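Local coordinates for protein N-acetylglucosamine 2-epimerase (Xylella fastidiosa, PDB 3GT5) that probably works as a sugar isomerase of the N-acylglucosamine 2-epimerase family, although its own substrate is not established, at residues A[5-11]-A[335-340]; A[274-278]-A[328-334]; A[287-291]-A[359-363]; A[351-356]-A[368-374]. One frame throughout, in Å; residues are numbered along the deposited sequence.

Contact 1: A[5-11]-A[335-340]; sequences FRSADFL and YDRLWA
Residues 5-7 form an irregular lead-in to helix 8-22, and residues 335-340 are a piece of helix 329-346. The closest CA pair is Phe-5 and Asp-336, 6.8 Å apart. Phe-5 (chi1 m) points toward the helix. Trp-339 CB lies over the face of the Phe-5 ring, 3.6 Å from that ring's centroid, a CH-pi contact. Phe-5 O accepts a 2.6 Å hydrogen bond from Tyr-335 OH. A water joins Phe-5 N (3.1 Å) to Asp-336 OD1 (3.0 Å). Arg-6 extends to Asp-336 in a two-pronged salt bridge, NE to OD1 3.2 Å and NH2 to OD2 3.0 Å. Ser-7 is the N-cap; its OG accepts from Phe-10 N at 3.3 Å. Phe-10 (chi1 t) sets its edge on the face of the Trp-339 six-membered ring, a T-shaped pair with centroids 5.0 Å apart and planes at 85°. Leu-11 CD2 reaches Tyr-335 OH at 3.6 Å. An aromatic cluster, a charged pair and a tyrosine hydroxyl thus fix the N-terminal segment on helix 329-346.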
loop_
_atom_site.group_PDB
_atom_site.type_symbol
_atom_site.label_atom_id
_atom_site.label_comp_id
_atom_site.label_asym_id
_atom_site.label_seq_id
_atom_site.Cartn_x
_atom_site.Cartn_y
_atom_site.Cartn_z
ATOM N N PHE A 5 15.263 15.723 -7.050
ATOM C CA PHE A 5 14.330 14.691 -6.531
ATOM C C PHE A 5 14.745 13.258 -6.851
ATOM O O PHE A 5 14.271 12.326 -6.193
ATOM C CB PHE A 5 12.919 14.929 -7.081
ATOM C CG PHE A 5 12.281 16.186 -6.610
ATOM C CD1 PHE A 5 11.943 16.360 -5.262
ATOM C CD2 PHE A 5 11.964 17.191 -7.504
ATOM C CE1 PHE A 5 11.317 17.534 -4.823
ATOM C CE2 PHE A 5 11.330 18.356 -7.061
ATOM C CZ PHE A 5 11.002 18.514 -5.752
ATOM N N ARG A 6 15.645 13.081 -7.811
ATOM C CA ARG A 6 16.132 11.750 -8.177
ATOM C C ARG A 6 17.350 11.322 -7.383
ATOM O O ARG A 6 17.821 10.192 -7.549
ATOM C CB ARG A 6 16.500 11.692 -9.657
ATOM C CG ARG A 6 15.522 12.325 -10.648
ATOM C CD ARG A 6 15.950 12.110 -12.107
ATOM N NE ARG A 6 15.207 13.010 -13.009
ATOM C CZ ARG A 6 15.446 13.107 -14.313
ATOM N NH1 ARG A 6 16.381 12.357 -14.877
ATOM N NH2 ARG A 6 14.741 13.960 -15.056
ATOM N N SER A 7 17.904 12.199 -6.538
ATOM C CA SER A 7 19.106 11.810 -5.777
ATOM C C SER A 7 18.800 11.015 -4.516
ATOM O O SER A 7 17.810 11.251 -3.859
ATOM C CB SER A 7 19.937 13.021 -5.393
ATOM O OG SER A 7 19.189 13.899 -4.579
ATOM N N ALA A 8 19.667 10.065 -4.177
ATOM C CA ALA A 8 19.601 9.377 -2.907
ATOM C C ALA A 8 19.629 10.318 -1.688
ATOM O O ALA A 8 18.968 10.051 -0.684
ATOM C CB ALA A 8 20.731 8.328 -2.803
ATOM N N ASP A 9 20.381 11.416 -1.791
ATOM C CA ASP A 9 20.436 12.440 -0.756
ATOM C C ASP A 9 19.021 12.951 -0.448
ATOM O O ASP A 9 18.607 13.004 0.696
ATOM C CB ASP A 9 21.313 13.607 -1.270
ATOM C CG ASP A 9 21.425 14.766 -0.284
ATOM O OD1 ASP A 9 21.644 14.510 0.923
ATOM O OD2 ASP A 9 21.331 15.944 -0.736
ATOM N N PHE A 10 18.296 13.324 -1.489
ATOM C CA PHE A 10 16.957 13.819 -1.325
ATOM C C PHE A 10 16.079 12.726 -0.691
ATOM O O PHE A 10 15.365 12.968 0.303
ATOM C CB PHE A 10 16.336 14.276 -2.644
ATOM C CG PHE A 10 14.896 14.575 -2.494
ATOM C CD1 PHE A 10 14.504 15.771 -1.884
ATOM C CD2 PHE A 10 13.931 13.636 -2.850
ATOM C CE1 PHE A 10 13.189 16.042 -1.636
ATOM C CE2 PHE A 10 12.619 13.905 -2.598
ATOM C CZ PHE A 10 12.239 15.095 -1.981
ATOM N N LEU A 11 16.096 11.544 -1.296
ATOM C CA LEU A 11 15.194 10.461 -0.844
ATOM C C LEU A 11 15.442 10.031 0.600
ATOM O O LEU A 11 14.500 9.844 1.407
ATOM C CB LEU A 11 15.251 9.258 -1.809
ATOM C CG LEU A 11 14.824 9.616 -3.250
ATOM C CD1 LEU A 11 15.327 8.622 -4.301
ATOM C CD2 LEU A 11 13.312 9.757 -3.332
ATOM N N TYR A 335 8.120 11.634 -13.137
ATOM C CA TYR A 335 8.703 11.607 -11.793
ATOM C C TYR A 335 8.911 13.007 -11.226
ATOM O O TYR A 335 8.510 13.291 -10.105
ATOM C CB TYR A 335 10.038 10.875 -11.844
ATOM C CG TYR A 335 10.744 10.720 -10.527
ATOM C CD1 TYR A 335 10.395 9.716 -9.647
ATOM C CD2 TYR A 335 11.772 11.578 -10.157
ATOM C CE1 TYR A 335 11.026 9.558 -8.412
ATOM C CE2 TYR A 335 12.399 11.432 -8.925
ATOM C CZ TYR A 335 12.041 10.430 -8.056
ATOM O OH TYR A 335 12.687 10.312 -6.828
ATOM N N ASP A 336 9.526 13.867 -12.028
ATOM C CA ASP A 336 9.862 15.222 -11.600
ATOM C C ASP A 336 8.620 16.058 -11.359
ATOM O O ASP A 336 8.555 16.783 -10.394
ATOM C CB ASP A 336 10.736 15.946 -12.646
ATOM C CG ASP A 336 12.168 15.405 -12.747
ATOM O OD1 ASP A 336 12.675 14.616 -11.909
ATOM O OD2 ASP A 336 12.832 15.819 -13.723
ATOM N N ARG A 337 7.619 15.958 -12.216
ATOM C CA ARG A 337 6.415 16.774 -12.007
ATOM C C ARG A 337 5.560 16.301 -10.835
ATOM O O ARG A 337 4.925 17.115 -10.130
ATOM C CB ARG A 337 5.610 16.983 -13.317
ATOM C CG ARG A 337 4.757 15.864 -13.834
ATOM C CD ARG A 337 3.923 16.351 -15.094
ATOM N NE ARG A 337 4.765 16.784 -16.228
ATOM C CZ ARG A 337 5.277 16.013 -17.211
ATOM N NH1 ARG A 337 5.062 14.707 -17.293
ATOM N NH2 ARG A 337 6.024 16.570 -18.158
ATOM N N LEU A 338 5.546 14.983 -10.610
ATOM C CA LEU A 338 4.840 14.424 -9.465
ATOM C C LEU A 338 5.499 14.914 -8.184
ATOM O O LEU A 338 4.822 15.338 -7.256
ATOM C CB LEU A 338 4.812 12.875 -9.533
ATOM C CG LEU A 338 3.763 12.359 -10.535
ATOM C CD1 LEU A 338 4.072 10.913 -10.929
ATOM C CD2 LEU A 338 2.358 12.436 -9.996
ATOM N N TRP A 339 6.830 14.837 -8.129
ATOM C CA TRP A 339 7.513 15.356 -6.934
ATOM C C TRP A 339 7.325 16.878 -6.775
ATOM O O TRP A 339 7.170 17.337 -5.660
ATOM C CB TRP A 339 9.005 15.011 -6.944
ATOM C CG TRP A 339 9.364 13.797 -6.206
ATOM C CD1 TRP A 339 9.999 12.691 -6.692
ATOM C CD2 TRP A 339 9.169 13.568 -4.815
ATOM N NE1 TRP A 339 10.186 11.777 -5.684
ATOM C CE2 TRP A 339 9.691 12.292 -4.521
ATOM C CE3 TRP A 339 8.623 14.326 -3.774
ATOM C CZ2 TRP A 339 9.661 11.763 -3.234
ATOM C CZ3 TRP A 339 8.569 13.795 -2.515
ATOM C CH2 TRP A 339 9.089 12.526 -2.249
ATOM N N ALA A 340 7.377 17.634 -7.872
ATOM C CA ALA A 340 7.206 19.087 -7.784
ATOM C C ALA A 340 5.857 19.418 -7.185
ATOM O O ALA A 340 5.748 20.275 -6.315
ATOM C CB ALA A 340 7.373 19.742 -9.126
HETATM O O HOH W 1 14.358 16.243 -10.015
#

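Contact 2: A[274-278]-A[328-334]; sequences RSLFD and DERYWQW
Segment 274-278 is regular helix, part of helix 269-284. Asp-328 is the N-cap of helix 329-346, which runs on through Trp-334. The two short axes come within 13.0 Å, and their N-to-C directions differ by 41°. The closest CA atoms, those of Asp-278 and Tyr-331, are 9.4 Å apart, so long side chains fill the gap. Tyr-331 (chi1 m) points toward the other helix. Its OH donates to Asp-278 OD1 at 2.7 Å and accepts from Arg-274 NE at 2.9 Å. Phe-277 (chi1 t) meets two rings, Tyr-331 at its face and Trp-334 at its edge. The edge of Tyr-331 is directed at that face in an offset T-shaped pair, centroids 5.5 Å apart. The edge of Phe-277 meets the face of the Trp-334 five-membered ring, again at 5.5 Å between centroids. Asp-328 OD1 caps Arg-330 N at 3.1 Å and also takes Arg-330 NE at 3.2 Å; OD2 takes Arg-330 NH2 at 2.9 Å. A weak salt-bridge bond links Arg-274 NH2 to Asp-328 OD2 at 3.3 Å. Helix 309-326 packs on Phe-277 and Tyr-331. This is helix-to-helix packing within the alpha-helical (alpha/alpha) barrel fold of the epimerase family.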
loop_
_atom_site.group_PDB
_atom_site.type_symbol
_atom_site.label_atom_id
_atom_site.label_comp_id
_atom_site.label_asym_id
_atom_site.label_seq_id
_atom_site.Cartn_x
_atom_site.Cartn_y
_atom_site.Cartn_z
ATOM N N ARG A 274 3.439 -0.286 -18.720
ATOM C CA ARG A 274 3.402 0.982 -19.506
ATOM C C ARG A 274 1.957 1.346 -19.883
ATOM O O ARG A 274 1.556 2.507 -19.780
ATOM C CB ARG A 274 4.289 0.877 -20.761
ATOM C CG ARG A 274 5.764 0.705 -20.438
ATOM C CD ARG A 274 6.638 0.839 -21.672
ATOM N NE ARG A 274 6.534 2.201 -22.198
ATOM C CZ ARG A 274 7.417 2.779 -23.018
ATOM N NH1 ARG A 274 8.489 2.113 -23.425
ATOM N NH2 ARG A 274 7.201 4.029 -23.432
ATOM N N SER A 275 1.160 0.357 -20.274
ATOM C CA SER A 275 -0.249 0.606 -20.659
ATOM C C SER A 275 -1.050 1.145 -19.463
ATOM O O SER A 275 -1.869 2.072 -19.607
ATOM C CB SER A 275 -0.923 -0.649 -21.268
ATOM O OG SER A 275 -1.294 -1.636 -20.273
ATOM N N LEU A 276 -0.823 0.565 -18.279
ATOM C CA LEU A 276 -1.556 0.991 -17.097
ATOM C C LEU A 276 -1.168 2.420 -16.681
ATOM O O LEU A 276 -2.034 3.279 -16.372
ATOM C CB LEU A 276 -1.280 0.046 -15.921
ATOM C CG LEU A 276 -1.886 -1.365 -16.111
ATOM C CD1 LEU A 276 -1.489 -2.339 -14.969
ATOM C CD2 LEU A 276 -3.442 -1.317 -16.255
ATOM N N PHE A 277 0.138 2.647 -16.640
ATOM C CA PHE A 277 0.654 3.934 -16.170
ATOM C C PHE A 277 0.230 5.064 -17.156
ATOM O O PHE A 277 -0.305 6.091 -16.716
ATOM C CB PHE A 277 2.157 3.894 -16.022
ATOM C CG PHE A 277 2.761 5.213 -15.577
ATOM C CD1 PHE A 277 3.091 5.407 -14.259
ATOM C CD2 PHE A 277 2.982 6.246 -16.471
ATOM C CE1 PHE A 277 3.630 6.595 -13.798
ATOM C CE2 PHE A 277 3.534 7.460 -16.016
ATOM C CZ PHE A 277 3.856 7.621 -14.685
ATOM N N ASP A 278 0.433 4.844 -18.451
ATOM C CA ASP A 278 0.281 5.913 -19.473
ATOM C C ASP A 278 -1.162 6.365 -19.495
ATOM O O ASP A 278 -1.440 7.561 -19.472
ATOM C CB ASP A 278 0.693 5.452 -20.887
ATOM C CG ASP A 278 2.196 5.111 -21.021
ATOM O OD1 ASP A 278 3.017 5.344 -20.092
ATOM O OD2 ASP A 278 2.541 4.551 -22.092
ATOM N N ASP A 328 13.085 5.502 -21.290
ATOM C CA ASP A 328 12.277 6.575 -21.846
ATOM C C ASP A 328 12.275 7.747 -20.856
ATOM O O ASP A 328 11.807 7.624 -19.730
ATOM C CB ASP A 328 10.859 6.077 -22.127
ATOM C CG ASP A 328 10.070 7.002 -23.012
ATOM O OD1 ASP A 328 10.185 8.242 -22.888
ATOM O OD2 ASP A 328 9.310 6.478 -23.845
ATOM N N GLU A 329 12.808 8.887 -21.289
ATOM C CA GLU A 329 13.007 10.048 -20.430
ATOM C C GLU A 329 11.683 10.719 -20.061
ATOM O O GLU A 329 11.621 11.466 -19.074
ATOM C CB GLU A 329 13.952 11.055 -21.129
ATOM C CG GLU A 329 14.322 12.314 -20.318
ATOM C CD GLU A 329 15.152 12.037 -19.066
ATOM O OE1 GLU A 329 15.245 12.958 -18.213
ATOM O OE2 GLU A 329 15.729 10.920 -18.938
ATOM N N ARG A 330 10.623 10.454 -20.827
ATOM C CA ARG A 330 9.321 11.000 -20.493
ATOM C C ARG A 330 8.885 10.480 -19.108
ATOM O O ARG A 330 8.162 11.173 -18.393
ATOM C CB ARG A 330 8.264 10.675 -21.569
ATOM C CG ARG A 330 8.469 11.485 -22.898
ATOM C CD ARG A 330 7.575 11.018 -24.078
ATOM N NE ARG A 330 7.684 9.581 -24.359
ATOM C CZ ARG A 330 6.867 8.897 -25.177
ATOM N NH1 ARG A 330 5.868 9.500 -25.832
ATOM N NH2 ARG A 330 7.053 7.589 -25.358
ATOM N N TYR A 331 9.328 9.269 -18.733
ATOM C CA TYR A 331 9.028 8.743 -17.386
ATOM C C TYR A 331 9.767 9.502 -16.274
ATOM O O TYR A 331 9.222 9.690 -15.200
ATOM C CB TYR A 331 9.243 7.234 -17.283
ATOM C CG TYR A 331 8.244 6.437 -18.078
ATOM C CD1 TYR A 331 6.880 6.551 -17.844
ATOM C CD2 TYR A 331 8.673 5.551 -19.083
ATOM C CE1 TYR A 331 5.966 5.826 -18.594
ATOM C CE2 TYR A 331 7.748 4.812 -19.846
ATOM C CZ TYR A 331 6.408 4.958 -19.600
ATOM O OH TYR A 331 5.495 4.239 -20.345
ATOM N N TRP A 332 10.985 9.968 -16.515
ATOM C CA TRP A 332 11.640 10.816 -15.527
ATOM C C TRP A 332 10.984 12.192 -15.434
ATOM O O TRP A 332 10.953 12.777 -14.349
ATOM C CB TRP A 332 13.146 10.960 -15.792
ATOM C CG TRP A 332 13.991 9.774 -15.347
ATOM C CD1 TRP A 332 14.852 9.041 -16.126
ATOM C CD2 TRP A 332 14.119 9.252 -14.018
ATOM N NE1 TRP A 332 15.471 8.084 -15.376
ATOM C CE2 TRP A 332 15.055 8.195 -14.073
ATOM C CE3 TRP A 332 13.526 9.565 -12.789
ATOM C CZ2 TRP A 332 15.365 7.414 -12.963
ATOM C CZ3 TRP A 332 13.884 8.822 -11.661
ATOM C CH2 TRP A 332 14.787 7.749 -11.766
ATOM N N GLN A 333 10.490 12.718 -16.562
ATOM C CA GLN A 333 9.714 13.953 -16.541
ATOM C C GLN A 333 8.456 13.784 -15.688
ATOM O O GLN A 333 8.093 14.697 -14.928
ATOM C CB GLN A 333 9.416 14.457 -17.953
ATOM C CG GLN A 333 10.701 14.978 -18.566
ATOM C CD GLN A 333 10.699 15.046 -20.059
ATOM O OE1 GLN A 333 9.695 14.780 -20.732
ATOM N NE2 GLN A 333 11.861 15.400 -20.608
ATOM N N TRP A 334 7.812 12.621 -15.776
ATOM C CA TRP A 334 6.650 12.367 -14.893
ATOM C C TRP A 334 7.052 12.355 -13.427
ATOM O O TRP A 334 6.407 12.953 -12.588
ATOM C CB TRP A 334 5.921 11.078 -15.257
ATOM C CG TRP A 334 4.863 11.326 -16.291
ATOM C CD1 TRP A 334 4.873 10.927 -17.587
ATOM C CD2 TRP A 334 3.632 12.033 -16.098
ATOM N NE1 TRP A 334 3.736 11.349 -18.218
ATOM C CE2 TRP A 334 2.941 12.007 -17.324
ATOM C CE3 TRP A 334 3.033 12.650 -14.998
ATOM C CZ2 TRP A 334 1.698 12.609 -17.492
ATOM C CZ3 TRP A 334 1.809 13.245 -15.159
ATOM C CH2 TRP A 334 1.152 13.222 -16.411
#

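Contact 3: A[287-291]-A[359-363]; sequences AVRGG and DGDNR
Both segments are loops at the surface. Residues 287-289 have helical backbone angles, and Gly-290 and Gly-291 follow with positive phi. Residues 359-362 make a type I beta turn, with Asn-362 N bonded to Asp-359 O at 2.8 Å. Arg-289 and Asp-361 are the closest CA pair, 6.8 Å apart. Asn-362 ND2 donates to Arg-289 O at 2.9 Å, while its OD1 accepts from Tyr-341 OH. Arg-289 (chi1 m) points toward the turn, and its NH1 forms a salt bridge with Asp-361 OD1 at 3.0 Å. Its NE and NH2 pair with Asp-286 and Asp-305. The contact joins two loops of the helical barrel, one after helix 269-284 and one after strand 357-358. Gly-360 O sits over the guanidinium face, 2.9 Å from Arg-289 CZ; the angles at Arg-289 NE and NH1 are too poor for hydrogen bonds. That carbonyl and Gly-290 O both accept from Lys-307 NZ. Asp-359 OD1 accepts from Arg-363 N at 2.9 Å, and OD2 bridges to Arg-363 NH2 at 2.8 Å.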
loop_
_atom_site.group_PDB
_atom_site.type_symbol
_atom_site.label_atom_id
_atom_site.label_comp_id
_atom_site.label_asym_id
_atom_site.label_seq_id
_atom_site.Cartn_x
_atom_site.Cartn_y
_atom_site.Cartn_z
ATOM N N ALA A 287 -3.811 19.259 -15.296
ATOM C CA ALA A 287 -2.813 20.083 -15.985
ATOM C C ALA A 287 -2.905 21.534 -15.513
ATOM O O ALA A 287 -1.936 22.265 -15.636
ATOM C CB ALA A 287 -2.945 19.984 -17.518
ATOM N N VAL A 288 -4.035 21.923 -14.928
ATOM C CA VAL A 288 -4.236 23.294 -14.452
ATOM C C VAL A 288 -3.663 23.521 -13.037
ATOM O O VAL A 288 -2.813 24.389 -12.852
ATOM C CB VAL A 288 -5.732 23.690 -14.501
ATOM C CG1 VAL A 288 -5.951 25.132 -13.962
ATOM C CG2 VAL A 288 -6.268 23.557 -15.915
ATOM N N ARG A 289 -4.115 22.727 -12.070
ATOM C CA ARG A 289 -3.770 22.895 -10.648
ATOM C C ARG A 289 -2.651 21.950 -10.154
ATOM O O ARG A 289 -2.128 22.131 -9.058
ATOM C CB ARG A 289 -5.041 22.742 -9.820
ATOM C CG ARG A 289 -6.159 23.706 -10.275
ATOM C CD ARG A 289 -7.561 23.428 -9.661
ATOM N NE ARG A 289 -8.091 22.110 -10.037
ATOM C CZ ARG A 289 -9.219 21.573 -9.566
ATOM N NH1 ARG A 289 -10.001 22.250 -8.719
ATOM N NH2 ARG A 289 -9.585 20.352 -9.949
ATOM N N GLY A 290 -2.261 20.977 -10.978
ATOM C CA GLY A 290 -1.245 19.977 -10.584
ATOM C C GLY A 290 -1.860 18.805 -9.837
ATOM O O GLY A 290 -2.901 18.932 -9.187
ATOM N N GLY A 291 -1.207 17.637 -9.947
ATOM C CA GLY A 291 -1.542 16.491 -9.078
ATOM C C GLY A 291 -2.462 15.514 -9.798
ATOM O O GLY A 291 -3.198 15.895 -10.686
ATOM N N ASP A 359 -8.348 19.147 -1.379
ATOM C CA ASP A 359 -9.420 19.208 -2.349
ATOM C C ASP A 359 -8.857 19.536 -3.746
ATOM O O ASP A 359 -7.650 19.662 -3.944
ATOM C CB ASP A 359 -10.546 20.146 -1.861
ATOM C CG ASP A 359 -10.201 21.613 -2.017
ATOM O OD1 ASP A 359 -9.119 21.932 -2.513
ATOM O OD2 ASP A 359 -11.050 22.460 -1.643
ATOM N N GLY A 360 -9.716 19.624 -4.759
ATOM C CA GLY A 360 -9.239 19.777 -6.126
ATOM C C GLY A 360 -8.469 21.075 -6.332
ATOM O O GLY A 360 -7.561 21.145 -7.205
ATOM N N ASP A 361 -8.790 22.073 -5.495
ATOM C CA ASP A 361 -8.054 23.367 -5.443
ATOM C C ASP A 361 -6.794 23.374 -4.553
ATOM O O ASP A 361 -6.228 24.437 -4.255
ATOM C CB ASP A 361 -9.001 24.461 -4.966
ATOM C CG ASP A 361 -10.155 24.673 -5.931
ATOM O OD1 ASP A 361 -9.888 24.770 -7.160
ATOM O OD2 ASP A 361 -11.308 24.706 -5.451
ATOM N N ASN A 362 -6.359 22.181 -4.131
ATOM C CA ASN A 362 -5.170 22.031 -3.322
ATOM C C ASN A 362 -5.314 22.658 -1.942
ATOM O O ASN A 362 -4.317 23.059 -1.331
ATOM C CB ASN A 362 -3.940 22.590 -4.078
ATOM C CG ASN A 362 -3.647 21.851 -5.324
ATOM O OD1 ASN A 362 -3.841 20.628 -5.387
ATOM N ND2 ASN A 362 -3.197 22.568 -6.361
ATOM N N ARG A 363 -6.537 22.691 -1.420
ATOM C CA ARG A 363 -6.782 23.170 -0.048
ATOM C C ARG A 363 -6.969 22.035 0.928
ATOM O O ARG A 363 -7.563 21.018 0.605
ATOM C CB ARG A 363 -8.015 24.068 -0.019
ATOM C CG ARG A 363 -7.865 25.333 -0.878
ATOM C CD ARG A 363 -9.141 26.210 -0.813
ATOM N NE ARG A 363 -10.285 25.359 -1.129
ATOM C CZ ARG A 363 -11.540 25.757 -1.287
ATOM N NH1 ARG A 363 -11.884 27.040 -1.167
ATOM N NH2 ARG A 363 -12.457 24.839 -1.597
#

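Contact 4: A[351-356]-A[368-374]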
loop_
_atom_site.group_PDB
_atom_site.type_symbol
_atom_site.label_atom_id
_atom_site.label_comp_id
_atom_site.label_asym_id
_atom_site.label_seq_id
_atom_site.Cartn_x
_atom_site.Cartn_y
_atom_site.Cartn_z
ATOM N N TYR A 351 6.267 20.213 10.020
ATOM C CA TYR A 351 6.256 19.094 10.932
ATOM C C TYR A 351 6.708 17.773 10.334
ATOM O O TYR A 351 7.051 16.849 11.086
ATOM C CB TYR A 351 4.862 18.910 11.541
ATOM C CG TYR A 351 4.385 20.074 12.377
ATOM C CD1 TYR A 351 5.047 20.433 13.560
ATOM C CD2 TYR A 351 3.256 20.815 12.000
ATOM C CE1 TYR A 351 4.585 21.482 14.344
ATOM C CE2 TYR A 351 2.777 21.880 12.807
ATOM C CZ TYR A 351 3.463 22.209 13.958
ATOM O OH TYR A 351 3.035 23.263 14.771
ATOM N N GLY A 352 6.689 17.674 9.000
ATOM C CA GLY A 352 7.102 16.452 8.305
ATOM C C GLY A 352 5.913 15.530 8.055
ATOM O O GLY A 352 4.823 15.699 8.651
ATOM N N ALA A 353 6.149 14.564 7.145
ATOM C CA ALA A 353 5.167 13.579 6.699
ATOM C C ALA A 353 4.248 14.321 5.733
ATOM O O ALA A 353 4.395 15.525 5.541
ATOM C CB ALA A 353 4.430 12.947 7.872
ATOM N N TRP A 354 3.355 13.603 5.058
ATOM C CA TRP A 354 2.486 14.200 4.061
ATOM C C TRP A 354 1.085 14.406 4.616
ATOM O O TRP A 354 0.624 13.674 5.512
ATOM C CB TRP A 354 2.350 13.262 2.838
ATOM C CG TRP A 354 3.570 13.040 1.954
ATOM C CD1 TRP A 354 4.882 12.855 2.344
ATOM C CD2 TRP A 354 3.563 12.852 0.531
ATOM N NE1 TRP A 354 5.664 12.609 1.262
ATOM C CE2 TRP A 354 4.889 12.586 0.134
ATOM C CE3 TRP A 354 2.565 12.859 -0.437
ATOM C CZ2 TRP A 354 5.234 12.381 -1.188
ATOM C CZ3 TRP A 354 2.910 12.646 -1.741
ATOM C CH2 TRP A 354 4.222 12.415 -2.118
ATOM N N TYR A 355 0.388 15.422 4.099
ATOM C CA TYR A 355 -1.046 15.536 4.355
ATOM C C TYR A 355 -1.733 14.364 3.696
ATOM O O TYR A 355 -1.225 13.871 2.702
ATOM C CB TYR A 355 -1.618 16.831 3.828
ATOM C CG TYR A 355 -0.896 18.051 4.365
ATOM C CD1 TYR A 355 -0.793 18.266 5.720
ATOM C CD2 TYR A 355 -0.318 18.971 3.493
ATOM C CE1 TYR A 355 -0.115 19.409 6.221
ATOM C CE2 TYR A 355 0.358 20.100 3.961
ATOM C CZ TYR A 355 0.445 20.301 5.350
ATOM O OH TYR A 355 1.107 21.404 5.831
ATOM N N ARG A 356 -2.859 13.903 4.251
ATOM C CA ARG A 356 -3.577 12.785 3.623
ATOM C C ARG A 356 -4.226 13.175 2.272
ATOM O O ARG A 356 -4.096 12.465 1.282
ATOM C CB ARG A 356 -4.582 12.148 4.564
ATOM C CG ARG A 356 -5.285 10.902 4.009
ATOM C CD ARG A 356 -6.206 10.237 5.015
ATOM N NE ARG A 356 -7.486 10.955 5.113
ATOM C CZ ARG A 356 -8.572 10.709 4.383
ATOM N NH1 ARG A 356 -9.663 11.447 4.575
ATOM N NH2 ARG A 356 -8.599 9.730 3.479
ATOM N N GLU A 368 -6.266 16.505 10.349
ATOM C CA GLU A 368 -6.113 15.059 10.574
ATOM C C GLU A 368 -5.138 14.444 9.573
ATOM O O GLU A 368 -5.528 13.844 8.590
ATOM C CB GLU A 368 -7.480 14.386 10.538
ATOM C CG GLU A 368 -8.345 14.876 11.680
ATOM C CD GLU A 368 -9.744 14.245 11.747
ATOM O OE1 GLU A 368 -10.139 13.434 10.894
ATOM O OE2 GLU A 368 -10.487 14.597 12.684
ATOM N N LYS A 369 -3.847 14.640 9.837
ATOM C CA LYS A 369 -2.784 14.225 8.953
ATOM C C LYS A 369 -2.770 12.732 8.706
ATOM O O LYS A 369 -2.656 12.298 7.573
ATOM C CB LYS A 369 -1.423 14.621 9.518
ATOM C CG LYS A 369 -0.220 14.158 8.704
ATOM C CD LYS A 369 1.043 14.825 9.182
ATOM C CE LYS A 369 1.306 16.190 8.585
ATOM N NZ LYS A 369 2.354 16.915 9.368
ATOM N N SER A 370 -2.852 11.972 9.779
ATOM C CA SER A 370 -2.728 10.521 9.678
ATOM C C SER A 370 -3.768 9.872 10.569
ATOM O O SER A 370 -3.491 9.507 11.700
ATOM C CB SER A 370 -1.354 10.032 10.090
ATOM O OG SER A 370 -0.359 10.528 9.263
ATOM N N PRO A 371 -4.967 9.663 10.026
ATOM C CA PRO A 371 -5.927 8.803 10.706
ATOM C C PRO A 371 -5.530 7.328 10.551
ATOM O O PRO A 371 -4.584 6.999 9.834
ATOM C CB PRO A 371 -7.253 9.118 10.002
ATOM C CG PRO A 371 -6.900 9.902 8.753
ATOM C CD PRO A 371 -5.434 10.107 8.701
ATOM N N ALA A 372 -6.280 6.457 11.195
ATOM C CA ALA A 372 -6.070 5.008 11.128
ATOM C C ALA A 372 -5.985 4.580 9.686
ATOM O O ALA A 372 -6.778 5.014 8.844
ATOM C CB ALA A 372 -7.204 4.284 11.821
ATOM N N GLY A 373 -4.976 3.748 9.396
ATOM C CA GLY A 373 -4.679 3.328 8.028
ATOM C C GLY A 373 -3.463 4.055 7.440
ATOM O O GLY A 373 -2.724 3.488 6.617
ATOM N N LYS A 374 -3.226 5.303 7.838
ATOM C CA LYS A 374 -2.094 6.073 7.255
ATOM C C LYS A 374 -0.921 6.124 8.200
ATOM O O LYS A 374 -1.059 6.580 9.329
ATOM C CB LYS A 374 -2.517 7.495 6.894
ATOM C CG LYS A 374 -1.386 8.411 6.513
ATOM C CD LYS A 374 -1.885 9.649 5.737
ATOM C CE LYS A 374 -0.808 10.587 5.297
ATOM N NZ LYS A 374 0.020 11.140 6.418
HETATM O O HOH W 2 -4.563 15.305 6.082
HETATM O O HOH W 3 -7.591 13.086 7.063
#
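Two buried lysines join these loops, and each gives its amine to a main-chain carbonyl of the other segment. Lys-369 NZ donates to Gly-352 O at 2.8 Å, and Lys-374 NZ donates to Trp-354 O at 2.8 Å. Each amine also has an acid partner beyond the contact, Asp-348 for Lys-369 and Asp-376 for Lys-374. Lys-374 NZ further binds Lys-369 O (3.1 Å) and Ser-370 OG (2.9 Å), so it ties its own loop together as well. The backbones are closest at Tyr-355 and Lys-369, with CA atoms 5.1 Å apart. No direct main-chain hydrogen bond joins them. Instead, one water links Arg-356 N (2.9 Å) to Glu-368 O (3.1 Å). A second links Arg-356 NE (2.9 Å) to the same Glu-368 O (2.7 Å). The aliphatic part of Arg-356 packs on Pro-371, CD to CD 3.8 Å. Pro-371 to Lys-374 is a type II beta turn, with Gly-373 at positive phi. Lys-369 and Ser-370 form a classic beta bulge opposite Phe-37 of strand 36-37. Helix 8-22 packs against Ala-353 and both lysines, and helix 309-326 against Trp-354 and Arg-356.

How the contacts relate
From the N terminus, segment 5-11 pairs with residues 335-340, so contact 1 closes a loop of 323 residues. Contact 2 lies nested inside it and closes 49 residues. Both use helix 329-346, and they touch where Arg-6 meets Glu-329 and Trp-332. Contact 3 opens at 287-291, inside both earlier loops, and ends at 359-363, so it crosses contacts 1 and 2. Contact 4 opens after both of those have closed; it crosses contact 3. It touches contact 1 through Trp-339 and Trp-354. Together they tie the N-terminal segment, helices 269-284 and 329-346, and the loops around strand 357-358 to one another.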